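Local coordinates for B-type Cna protein (Enterococcus faecium, PDB 6FWY), which is of unknown function but carries a thioester domain and is probably displayed on the bacterial surface through an LPXTG wall anchor, at residues A[159-164]-A[175-180]; A[188-193]-A[234-239]; A[194-199]-A[222-227]; A[230-235]-A[274-279]. One frame throughout, in Å; residues are numbered along the deposited sequence.

Four contacts illustrate how one elongated beta-rich region combines ladders with side-chain packing. Interactions 1, 2 and 4 are antiparallel strand pairs of similar buried area; interaction 3 joins a loop to a strand, buries about half as much and relies on apolar touches. Interactions 2 and 4 share strand 231-250 and its Ser234 and Phe235, whereas interactions 1 and 3 reach adjacent strands of the five-stranded sheet facing it. Each is only partly buried. The inner faces, with Tyr177, Phe235 and Trp277, meet between the sheets; the outer faces of the three ladders carry mainly serine, threonine and lysine, served by water in interaction 1 and by an aspartate in interaction 2.

Interaction 1 (A[159-164]-A[175-180]); sequences FSITAS and FTYKTA
Ser164 and Thr176 meet toward the turn of the antiparallel hairpin of strands 159-169 and 172-181. Ser164 N donates to Thr176 O at 3.0 Å in a nearly straight bond (172°), and Ser164 OG reaches the same oxygen in a weak bond of 3.3 Å. The hydroxyl sits between the backbone N and the carbonyl carbon (chi1 53°), which turns it to the same acceptor as its own N-H. The aliphatic part of Lys178 covers this serine: its chain, extended beyond CG, passes with CE 3.9 Å from Ser164 CB. The lysine backbone pairs with Thr162 in mid-ladder, Lys178 N donating to Thr162 O at 2.7 Å and Thr162 N to Lys178 O.

At the far end Ala180 is held by reciprocal backbone bonds with Ser160, and its CB lies 3.6 Å from Ser160 OG. Between the two ends a water binds Ser160 OG and Thr162 OG1 and gives Lys178 O a second bond, of 2.8 Å.

The other face is mainly apolar. The side chains of Ile161 and Tyr177 cross obliquely, with Ile161 CG2 3.8 Å from Tyr177 CB, while Ala163 CB lies 3.7 Å from Tyr177 CE2. The tyrosine ring meets Phe235 of the facing sheet edge-to-face. The ladder is thus amphipathic: hydroxyls and water serve polar atoms on one side, where the lysine contributes its aliphatic chain, and apolar surface on the other joins the opposing sheet.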
loop_
_atom_site.group_PDB
_atom_site.type_symbol
_atom_site.label_atom_id
_atom_site.label_comp_id
_atom_site.label_asym_id
_atom_site.label_seq_id
_atom_site.Cartn_x
_atom_site.Cartn_y
_atom_site.Cartn_z
ATOM N N PHE A 159 4.772 9.127 -9.383
ATOM C CA PHE A 159 6.077 9.781 -9.467
ATOM C C PHE A 159 6.248 10.484 -10.805
ATOM O O PHE A 159 6.001 9.901 -11.863
ATOM C CB PHE A 159 7.203 8.774 -9.231
ATOM C CG PHE A 159 8.577 9.339 -9.434
ATOM C CD1 PHE A 159 8.968 10.527 -8.810
ATOM C CD2 PHE A 159 9.486 8.680 -10.235
ATOM C CE1 PHE A 159 10.240 11.052 -8.993
ATOM C CE2 PHE A 159 10.753 9.198 -10.435
ATOM C CZ PHE A 159 11.142 10.385 -9.802
ATOM N N SER A 160 6.686 11.740 -10.748
ATOM C CA SER A 160 6.942 12.512 -11.951
ATOM C C SER A 160 8.102 13.494 -11.775
ATOM O O SER A 160 8.341 14.017 -10.681
ATOM C CB SER A 160 5.685 13.274 -12.356
ATOM O OG SER A 160 5.341 14.219 -11.366
ATOM N N ILE A 161 8.817 13.704 -12.881
ATOM C CA ILE A 161 9.778 14.780 -13.027
ATOM C C ILE A 161 9.296 15.610 -14.200
ATOM O O ILE A 161 9.118 15.087 -15.281
ATOM C CB ILE A 161 11.198 14.227 -13.280
ATOM C CG1 ILE A 161 11.659 13.412 -12.069
ATOM C CG2 ILE A 161 12.169 15.363 -13.608
ATOM C CD1 ILE A 161 12.969 12.709 -12.221
ATOM N N THR A 162 9.099 16.904 -13.978
ATOM C CA THR A 162 8.538 17.811 -14.979
ATOM C C THR A 162 9.398 19.074 -15.109
ATOM O O THR A 162 9.718 19.711 -14.111
ATOM C CB THR A 162 7.092 18.198 -14.591
ATOM O OG1 THR A 162 6.381 17.012 -14.210
ATOM C CG2 THR A 162 6.352 18.875 -15.751
ATOM N N ALA A 163 9.776 19.413 -16.335
ATOM C CA ALA A 163 10.546 20.624 -16.631
ATOM C C ALA A 163 9.668 21.814 -16.301
ATOM O O ALA A 163 8.495 21.834 -16.680
ATOM C CB ALA A 163 10.950 20.662 -18.095
ATOM N N SER A 164 10.221 22.768 -15.557
ATOM C CA SER A 164 9.502 23.985 -15.158
ATOM C C SER A 164 10.004 25.226 -15.883
ATOM O O SER A 164 9.199 26.063 -16.297
ATOM C CB SER A 164 9.583 24.178 -13.641
ATOM O OG SER A 164 10.929 24.129 -13.201
ATOM N N PHE A 175 18.580 24.107 -16.676
ATOM C CA PHE A 175 17.300 23.431 -16.876
ATOM C C PHE A 175 16.769 23.006 -15.510
ATOM O O PHE A 175 17.360 22.157 -14.843
ATOM C CB PHE A 175 17.474 22.203 -17.780
ATOM C CG PHE A 175 18.087 22.519 -19.111
ATOM C CD1 PHE A 175 17.286 22.903 -20.184
ATOM C CD2 PHE A 175 19.466 22.466 -19.281
ATOM C CE1 PHE A 175 17.856 23.213 -21.411
ATOM C CE2 PHE A 175 20.048 22.771 -20.500
ATOM C CZ PHE A 175 19.257 23.148 -21.572
ATOM N N THR A 176 15.669 23.609 -15.081
ATOM C CA THR A 176 15.056 23.294 -13.792
ATOM C C THR A 176 13.882 22.334 -13.985
ATOM O O THR A 176 13.125 22.458 -14.934
ATOM C CB THR A 176 14.637 24.577 -13.050
ATOM O OG1 THR A 176 15.788 25.416 -12.920
ATOM C CG2 THR A 176 14.068 24.273 -11.655
ATOM N N TYR A 177 13.757 21.374 -13.070
ATOM C CA TYR A 177 12.711 20.343 -13.087
ATOM C C TYR A 177 12.051 20.244 -11.712
ATOM O O TYR A 177 12.713 20.428 -10.707
ATOM C CB TYR A 177 13.308 18.982 -13.462
ATOM C CG TYR A 177 13.947 18.946 -14.819
ATOM C CD1 TYR A 177 15.276 19.364 -14.985
ATOM C CD2 TYR A 177 13.245 18.511 -15.943
ATOM C CE1 TYR A 177 15.882 19.339 -16.225
ATOM C CE2 TYR A 177 13.842 18.489 -17.201
ATOM C CZ TYR A 177 15.164 18.908 -17.338
ATOM O OH TYR A 177 15.789 18.897 -18.563
ATOM N N LYS A 178 10.744 20.002 -11.676
ATOM C CA LYS A 178 10.004 19.698 -10.435
ATOM C C LYS A 178 9.782 18.193 -10.266
ATOM O O LYS A 178 9.345 17.536 -11.201
ATOM C CB LYS A 178 8.646 20.414 -10.424
ATOM C CG LYS A 178 8.814 21.895 -10.149
ATOM C CD LYS A 178 7.588 22.726 -10.402
ATOM C CE LYS A 178 7.980 24.164 -10.130
ATOM N NZ LYS A 178 6.957 25.157 -10.571
ATOM N N THR A 179 10.069 17.681 -9.073
ATOM C CA THR A 179 9.754 16.304 -8.702
ATOM C C THR A 179 8.439 16.293 -7.931
ATOM O O THR A 179 8.125 17.260 -7.224
ATOM C CB THR A 179 10.823 15.646 -7.815
ATOM O OG1 THR A 179 10.916 16.347 -6.578
ATOM C CG2 THR A 179 12.168 15.632 -8.501
ATOM N N ALA A 180 7.686 15.199 -8.064
ATOM C CA ALA A 180 6.442 15.019 -7.330
ATOM C C ALA A 180 6.162 13.546 -7.048
ATOM O O ALA A 180 6.434 12.686 -7.879
ATOM C CB ALA A 180 5.269 15.644 -8.085
HETATM O O HOH W 1 6.690 16.617 -11.575
#

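Interaction 2 (A[188-193]-A[234-239]); sequences KLTFTS and SFKGTA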
loop_
_atom_site.group_PDB
_atom_site.type_symbol
_atom_site.label_atom_id
_atom_site.label_comp_id
_atom_site.label_asym_id
_atom_site.label_seq_id
_atom_site.Cartn_x
_atom_site.Cartn_y
_atom_site.Cartn_z
ATOM N N LYS A 188 16.808 8.731 -7.976
ATOM C CA LYS A 188 18.127 8.628 -8.583
ATOM C C LYS A 188 17.999 8.957 -10.060
ATOM O O LYS A 188 17.151 8.392 -10.756
ATOM C CB LYS A 188 18.669 7.200 -8.421
ATOM C CG LYS A 188 19.938 6.894 -9.216
ATOM C CD LYS A 188 20.788 5.796 -8.607
ATOM C CE LYS A 188 22.234 5.980 -9.017
ATOM N NZ LYS A 188 22.808 4.675 -9.428
ATOM N N LEU A 189 18.844 9.863 -10.548
ATOM C CA LEU A 189 18.867 10.193 -11.969
ATOM C C LEU A 189 19.751 9.227 -12.747
ATOM O O LEU A 189 20.843 8.902 -12.296
ATOM C CB LEU A 189 19.348 11.637 -12.159
ATOM C CG LEU A 189 18.560 12.709 -11.399
ATOM C CD1 LEU A 189 19.053 14.079 -11.807
ATOM C CD2 LEU A 189 17.048 12.603 -11.689
ATOM N N THR A 190 19.263 8.757 -13.892
ATOM C CA THR A 190 20.047 7.962 -14.831
ATOM C C THR A 190 20.056 8.696 -16.157
ATOM O O THR A 190 19.004 9.016 -16.714
ATOM C CB THR A 190 19.456 6.549 -15.040
ATOM O OG1 THR A 190 19.584 5.809 -13.829
ATOM C CG2 THR A 190 20.203 5.764 -16.119
ATOM N N PHE A 191 21.255 8.955 -16.670
ATOM C CA PHE A 191 21.416 9.616 -17.965
ATOM C C PHE A 191 21.472 8.575 -19.063
ATOM O O PHE A 191 22.256 7.632 -18.995
ATOM C CB PHE A 191 22.618 10.546 -17.939
ATOM C CG PHE A 191 22.394 11.732 -17.045
ATOM C CD1 PHE A 191 21.760 12.867 -17.506
ATOM C CD2 PHE A 191 22.755 11.664 -15.715
ATOM C CE1 PHE A 191 21.503 13.935 -16.661
ATOM C CE2 PHE A 191 22.509 12.729 -14.841
ATOM C CZ PHE A 191 21.870 13.864 -15.316
ATOM N N THR A 192 20.599 8.739 -20.050
ATOM C CA THR A 192 20.407 7.757 -21.117
ATOM C C THR A 192 21.108 8.141 -22.411
ATOM O O THR A 192 21.048 7.397 -23.377
ATOM C CB THR A 192 18.908 7.540 -21.371
ATOM O OG1 THR A 192 18.274 8.813 -21.548
ATOM C CG2 THR A 192 18.274 6.841 -20.175
ATOM N N SER A 193 21.782 9.291 -22.414
ATOM C CA SER A 193 22.693 9.699 -23.480
ATOM C C SER A 193 23.992 10.188 -22.854
ATOM O O SER A 193 24.140 10.213 -21.631
ATOM C CB SER A 193 22.078 10.824 -24.306
ATOM O OG SER A 193 21.938 12.013 -23.547
ATOM N N SER A 234 19.492 13.471 -22.526
ATOM C CA SER A 234 18.265 12.834 -22.046
ATOM C C SER A 234 18.510 12.094 -20.741
ATOM O O SER A 234 19.594 11.596 -20.497
ATOM C CB SER A 234 17.659 11.922 -23.125
ATOM O OG SER A 234 18.510 10.830 -23.419
ATOM N N PHE A 235 17.490 12.049 -19.889
ATOM C CA PHE A 235 17.574 11.336 -18.607
ATOM C C PHE A 235 16.204 10.906 -18.091
ATOM O O PHE A 235 15.171 11.300 -18.634
ATOM C CB PHE A 235 18.295 12.195 -17.555
ATOM C CG PHE A 235 17.521 13.404 -17.092
ATOM C CD1 PHE A 235 17.539 14.585 -17.815
ATOM C CD2 PHE A 235 16.795 13.365 -15.911
ATOM C CE1 PHE A 235 16.813 15.701 -17.388
ATOM C CE2 PHE A 235 16.074 14.469 -15.466
ATOM C CZ PHE A 235 16.082 15.640 -16.205
ATOM N N LYS A 236 16.233 10.089 -17.043
ATOM C CA LYS A 236 15.046 9.749 -16.257
ATOM C C LYS A 236 15.433 9.714 -14.783
ATOM O O LYS A 236 16.619 9.695 -14.438
ATOM C CB LYS A 236 14.474 8.385 -16.653
ATOM C CG LYS A 236 15.441 7.230 -16.501
ATOM C CD LYS A 236 14.816 5.864 -16.456
ATOM C CE LYS A 236 15.889 4.839 -16.114
ATOM N NZ LYS A 236 15.400 3.443 -16.316
ATOM N N GLY A 237 14.418 9.676 -13.933
ATOM C CA GLY A 237 14.576 9.466 -12.506
ATOM C C GLY A 237 13.989 8.129 -12.139
ATOM O O GLY A 237 13.055 7.675 -12.792
ATOM N N THR A 238 14.538 7.506 -11.099
ATOM C CA THR A 238 13.956 6.299 -10.503
ATOM C C THR A 238 13.709 6.610 -9.034
ATOM O O THR A 238 14.644 6.687 -8.245
ATOM C CB THR A 238 14.889 5.068 -10.623
ATOM O OG1 THR A 238 15.157 4.788 -12.009
ATOM C CG2 THR A 238 14.256 3.844 -9.979
ATOM N N ALA A 239 12.438 6.777 -8.665
ATOM C CA ALA A 239 12.071 7.020 -7.270
ATOM C C ALA A 239 12.293 5.760 -6.444
ATOM O O ALA A 239 12.136 4.642 -6.932
ATOM C CB ALA A 239 10.644 7.508 -7.153
#
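Phe191 and Phe235 form the tight part of this contact, side by side and pointing the same way from a non-hydrogen-bonded residue pair of the antiparallel ladder. Their rings are oblique, with planes at 44° and centroids 5.6 Å apart. Their closest touch is Phe191 CD1 against Phe235 CB, at 3.5 Å. Leu189 extends the same face, its CD2 4.1 Å from Gly237 CA. Phe220 of the facing sheet touches both Leu189 and Phe235. Reciprocal backbone bonds join Lys188 with Thr238 and Thr190 with Lys236.

The reverse face, with the exposed Lys188 and partly exposed Thr190, Lys236 and Thr238, is the solvent side and fits more loosely. Thr190 CB and Lys236 CE approach only to 4.1 Å, and Lys236 NZ forms a salt bridge with Asp269, whose carboxylate also accepts from Thr238 OG1.

Past strand 185-191, Thr192 OG1 and Ser234 OG share a hydrogen bond of 2.8 Å, and Ser234 N donates to Ser193 OG at 3.0 Å. Thr192 N adds a bond of 3.1 Å to Ser234 O. Aromatic packing thus serves the inner face, a salt bridge the outer one, and one backbone bond with side-chain oxygens prolongs the pairing past the strand end.

Interaction 3 (A[194-199]-A[222-227]); sequences AKPAGM and IKVPVT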
loop_
_atom_site.group_PDB
_atom_site.type_symbol
_atom_site.label_atom_id
_atom_site.label_comp_id
_atom_site.label_asym_id
_atom_site.label_seq_id
_atom_site.Cartn_x
_atom_site.Cartn_y
_atom_site.Cartn_z
ATOM N N ALA A 194 24.932 10.569 -23.715
ATOM C CA ALA A 194 26.193 11.173 -23.312
ATOM C C ALA A 194 25.985 12.434 -22.478
ATOM O O ALA A 194 25.178 13.284 -22.830
ATOM C CB ALA A 194 27.033 11.484 -24.545
ATOM N N LYS A 195 26.704 12.532 -21.370
ATOM C CA LYS A 195 26.693 13.733 -20.539
ATOM C C LYS A 195 27.767 14.691 -21.055
ATOM O O LYS A 195 28.929 14.294 -21.180
ATOM C CB LYS A 195 26.975 13.392 -19.079
ATOM C CG LYS A 195 25.822 12.700 -18.410
ATOM C CD LYS A 195 26.204 11.826 -17.239
ATOM C CE LYS A 195 26.476 12.698 -16.042
ATOM N NZ LYS A 195 26.523 11.833 -14.834
ATOM N N PRO A 196 27.396 15.954 -21.331
ATOM C CA PRO A 196 28.441 16.920 -21.695
ATOM C C PRO A 196 29.438 17.130 -20.552
ATOM O O PRO A 196 29.064 17.038 -19.372
ATOM C CB PRO A 196 27.666 18.203 -21.992
ATOM C CG PRO A 196 26.323 18.037 -21.375
ATOM C CD PRO A 196 26.048 16.564 -21.277
ATOM N N ALA A 197 30.694 17.384 -20.913
ATOM C CA ALA A 197 31.741 17.680 -19.930
ATOM C C ALA A 197 31.358 18.892 -19.089
ATOM O O ALA A 197 30.745 19.855 -19.608
ATOM C CB ALA A 197 33.065 17.928 -20.634
ATOM N N GLY A 198 31.678 18.822 -17.794
ATOM C CA GLY A 198 31.427 19.959 -16.885
ATOM C C GLY A 198 29.961 20.145 -16.504
ATOM O O GLY A 198 29.596 21.173 -15.945
ATOM N N MET A 199 29.113 19.153 -16.799
ATOM C CA MET A 199 27.707 19.202 -16.399
ATOM C C MET A 199 27.609 19.128 -14.874
ATOM O O MET A 199 28.298 18.352 -14.251
ATOM C CB MET A 199 26.933 18.055 -17.042
ATOM C CG MET A 199 25.412 18.140 -16.912
ATOM S SD MET A 199 24.673 16.519 -17.174
ATOM C CE MET A 199 24.569 16.004 -15.460
ATOM N N ILE A 222 19.743 21.199 -13.727
ATOM C CA ILE A 222 20.875 20.689 -14.484
ATOM C C ILE A 222 21.529 21.883 -15.178
ATOM O O ILE A 222 20.835 22.730 -15.739
ATOM C CB ILE A 222 20.446 19.618 -15.522
ATOM C CG1 ILE A 222 19.893 18.398 -14.792
ATOM C CG2 ILE A 222 21.624 19.200 -16.405
ATOM C CD1 ILE A 222 19.308 17.330 -15.678
ATOM N N LYS A 223 22.860 21.935 -15.131
ATOM C CA LYS A 223 23.628 23.025 -15.730
ATOM C C LYS A 223 24.632 22.493 -16.735
ATOM O O LYS A 223 25.422 21.618 -16.413
ATOM C CB LYS A 223 24.330 23.826 -14.643
ATOM C CG LYS A 223 23.360 24.403 -13.625
ATOM C CD LYS A 223 23.908 25.613 -12.923
ATOM C CE LYS A 223 22.899 26.149 -11.927
ATOM N NZ LYS A 223 23.284 27.434 -11.316
ATOM N N VAL A 224 24.593 23.034 -17.944
ATOM C CA VAL A 224 25.415 22.586 -19.064
ATOM C C VAL A 224 26.258 23.790 -19.471
ATOM O O VAL A 224 25.698 24.837 -19.771
ATOM C CB VAL A 224 24.538 22.107 -20.252
ATOM C CG1 VAL A 224 25.392 21.701 -21.452
ATOM C CG2 VAL A 224 23.643 20.942 -19.821
ATOM N N PRO A 225 27.601 23.653 -19.472
ATOM C CA PRO A 225 28.433 24.821 -19.828
ATOM C C PRO A 225 28.090 25.408 -21.199
ATOM O O PRO A 225 27.865 24.655 -22.154
ATOM C CB PRO A 225 29.851 24.252 -19.815
ATOM C CG PRO A 225 29.802 23.079 -18.920
ATOM C CD PRO A 225 28.431 22.487 -19.099
ATOM N N VAL A 226 28.036 26.740 -21.293
ATOM C CA VAL A 226 27.721 27.401 -22.580
ATOM C C VAL A 226 28.781 27.152 -23.662
ATOM O O VAL A 226 28.553 27.418 -24.825
ATOM C CB VAL A 226 27.446 28.927 -22.438
ATOM C CG1 VAL A 226 26.234 29.181 -21.536
ATOM C CG2 VAL A 226 28.667 29.699 -21.946
ATOM N N THR A 227 29.944 26.644 -23.277
ATOM C CA THR A 227 30.962 26.161 -24.224
ATOM C C THR A 227 30.628 24.834 -24.905
ATOM O O THR A 227 31.267 24.464 -25.890
ATOM C CB THR A 227 32.364 26.082 -23.567
ATOM O OG1 THR A 227 32.293 25.448 -22.277
ATOM C CG2 THR A 227 32.893 27.482 -23.338
#
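Pro196 and Met199 bring a loop into apolar contact with strand 218-225, at a point where the chain passes from strand 185-191 of one sheet to strand 200-203 of the other. Pro196 CG touches Val224 CG1 at 3.8 Å, the two side chains crossing at about a right angle. Met199 reaches farther toward the start of segment 222-227: its CG stands anti to the backbone N (chi1 -169°) and lies 4.0 Å from Ile222 CG2, with SD almost as near to the same methyl.

Between these two residues the backbone makes a type II beta turn from Pro196 to Met199, with Gly198 at its third position and a positive phi of 75°. The closing bond, Met199 N to Pro196 O, is weak at 3.3 Å. Pro225 packs on the turn, its CG 3.4 Å from Ala197 O and 3.5 Å from Gly198 O, and its CD close to both oxygens as well. Proline has no N-H, and it meets these oxygens with its CG and CD methylenes; no hydrogen bond is involved.

Leaving the turn, the backbone comes alongside the strand, and Met199 CA makes a C-H...O contact of 3.3 Å with Lys223 O. One residue later, Lys200 and Lys223 are joined by a backbone hydrogen bond as sheet pairing begins. Leu233 and Trp277 of the facing sheet also touch Pro196 from their side.

Interaction 4 (A[230-235]-A[274-279]); sequences SGTLSF and SAKWTR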
loop_
_atom_site.group_PDB
_atom_site.type_symbol
_atom_site.label_atom_id
_atom_site.label_comp_id
_atom_site.label_asym_id
_atom_site.label_seq_id
_atom_site.Cartn_x
_atom_site.Cartn_y
_atom_site.Cartn_z
ATOM N N SER A 230 26.329 22.567 -29.545
ATOM C CA SER A 230 24.868 22.500 -29.621
ATOM C C SER A 230 24.384 21.060 -29.613
ATOM O O SER A 230 24.961 20.207 -30.288
ATOM C CB SER A 230 24.361 23.193 -30.881
ATOM O OG SER A 230 24.718 24.574 -30.876
ATOM N N GLY A 231 23.362 20.770 -28.820
ATOM C CA GLY A 231 22.861 19.403 -28.749
ATOM C C GLY A 231 21.838 19.142 -27.658
ATOM O O GLY A 231 21.179 20.061 -27.156
ATOM N N THR A 232 21.713 17.869 -27.308
ATOM C CA THR A 232 20.712 17.417 -26.364
ATOM C C THR A 232 21.280 16.416 -25.368
ATOM O O THR A 232 22.277 15.738 -25.617
ATOM C CB THR A 232 19.526 16.734 -27.075
ATOM O OG1 THR A 232 20.007 15.598 -27.799
ATOM C CG2 THR A 232 18.828 17.693 -28.043
ATOM N N LEU A 233 20.576 16.318 -24.255
ATOM C CA LEU A 233 20.858 15.387 -23.190
ATOM C C LEU A 233 19.518 14.766 -22.811
ATOM O O LEU A 233 18.512 15.465 -22.774
ATOM C CB LEU A 233 21.403 16.191 -22.010
ATOM C CG LEU A 233 21.629 15.513 -20.686
ATOM C CD1 LEU A 233 22.631 14.373 -20.875
ATOM C CD2 LEU A 233 22.173 16.555 -19.722
ATOM N N SER A 234 19.492 13.471 -22.526
ATOM C CA SER A 234 18.265 12.834 -22.046
ATOM C C SER A 234 18.510 12.094 -20.741
ATOM O O SER A 234 19.594 11.596 -20.497
ATOM C CB SER A 234 17.659 11.922 -23.125
ATOM O OG SER A 234 18.510 10.830 -23.419
ATOM N N PHE A 235 17.490 12.049 -19.889
ATOM C CA PHE A 235 17.574 11.336 -18.607
ATOM C C PHE A 235 16.204 10.906 -18.091
ATOM O O PHE A 235 15.171 11.300 -18.634
ATOM C CB PHE A 235 18.295 12.195 -17.555
ATOM C CG PHE A 235 17.521 13.404 -17.092
ATOM C CD1 PHE A 235 17.539 14.585 -17.815
ATOM C CD2 PHE A 235 16.795 13.365 -15.911
ATOM C CE1 PHE A 235 16.813 15.701 -17.388
ATOM C CE2 PHE A 235 16.074 14.469 -15.466
ATOM C CZ PHE A 235 16.082 15.640 -16.205
ATOM N N SER A 274 14.255 15.401 -21.921
ATOM C CA SER A 274 15.378 15.965 -22.690
ATOM C C SER A 274 15.622 17.430 -22.357
ATOM O O SER A 274 14.678 18.197 -22.234
ATOM C CB SER A 274 15.133 15.866 -24.207
ATOM O OG SER A 274 15.048 14.520 -24.609
ATOM N N ALA A 275 16.894 17.789 -22.213
ATOM C CA ALA A 275 17.339 19.175 -22.151
ATOM C C ALA A 275 18.005 19.460 -23.489
ATOM O O ALA A 275 18.796 18.650 -23.967
ATOM C CB ALA A 275 18.345 19.375 -21.008
ATOM N N LYS A 276 17.696 20.605 -24.084
ATOM C CA LYS A 276 18.265 21.001 -25.370
ATOM C C LYS A 276 18.887 22.393 -25.238
ATOM O O LYS A 276 18.333 23.245 -24.569
ATOM C CB LYS A 276 17.171 20.969 -26.434
ATOM C CG LYS A 276 17.603 21.425 -27.821
ATOM C CD LYS A 276 16.576 21.044 -28.895
ATOM C CE LYS A 276 16.412 22.083 -30.009
ATOM N NZ LYS A 276 17.672 22.464 -30.719
ATOM N N TRP A 277 20.039 22.614 -25.887
ATOM C CA TRP A 277 20.723 23.912 -25.884
ATOM C C TRP A 277 21.411 24.180 -27.222
ATOM O O TRP A 277 21.751 23.254 -27.963
ATOM C CB TRP A 277 21.765 23.965 -24.755
ATOM C CG TRP A 277 22.827 22.942 -24.941
ATOM C CD1 TRP A 277 24.013 23.096 -25.620
ATOM C CD2 TRP A 277 22.785 21.579 -24.512
ATOM N NE1 TRP A 277 24.712 21.916 -25.622
ATOM C CE2 TRP A 277 23.982 20.964 -24.952
ATOM C CE3 TRP A 277 21.847 20.811 -23.794
ATOM C CZ2 TRP A 277 24.278 19.623 -24.687
ATOM C CZ3 TRP A 277 22.139 19.475 -23.533
ATOM C CH2 TRP A 277 23.349 18.898 -23.974
ATOM N N THR A 278 21.653 25.460 -27.501
ATOM C CA THR A 278 22.393 25.873 -28.692
ATOM C C THR A 278 23.591 26.719 -28.262
ATOM O O THR A 278 23.451 27.634 -27.460
ATOM C CB THR A 278 21.486 26.629 -29.691
ATOM O OG1 THR A 278 20.890 27.761 -29.060
ATOM C CG2 THR A 278 20.379 25.732 -30.176
ATOM N N ARG A 279 24.766 26.390 -28.788
ATOM C CA ARG A 279 25.991 27.107 -28.472
ATOM C C ARG A 279 25.944 28.480 -29.128
ATOM O O ARG A 279 25.653 28.604 -30.337
ATOM C CB ARG A 279 27.224 26.359 -28.997
ATOM C CG ARG A 279 28.544 27.029 -28.673
ATOM C CD ARG A 279 29.731 26.095 -28.829
ATOM N NE ARG A 279 30.970 26.745 -28.428
ATOM C CZ ARG A 279 32.180 26.176 -28.421
ATOM N NH1 ARG A 279 32.357 24.907 -28.788
ATOM N NH2 ARG A 279 33.244 26.890 -28.038
#
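Ser230 OG accepts a hydrogen bond from Arg279 N at 2.8 Å (164°), tying together the two segments just beyond the last strand pair. Next come reciprocal backbone bonds: Gly231 N to Trp277 O and Trp277 N to Gly231 O are both 3.1 Å, Leu233 N to Ala275 O and Ala275 N to Leu233 O both 2.9 Å. These belong to the long antiparallel beta hairpin of strands 231-250 and 258-277, near its open end.

Trp277 has the largest share of the buried surface. Its CG lies between the backbone N and the carbonyl carbon (chi1 62°), the indole across the neighbouring strand. Gly231 O stands 3.4 Å above the ring plane of Trp277, over its centre, while also accepting the hydrogen bond from Trp277 N. Thr232 N lies over the same ring face, offset toward the rim. Leu233 CB instead meets the ring at its edge, in plane, 3.7 Å from Trp277 CZ3. The indole NE1 donates to Pro229 O, and His173 and Val224 of the facing sheet also reach this tryptophan.

On the opposite face Thr232 CG2 lies against the aliphatic part of the exposed Lys276, 3.9 Å from its CG.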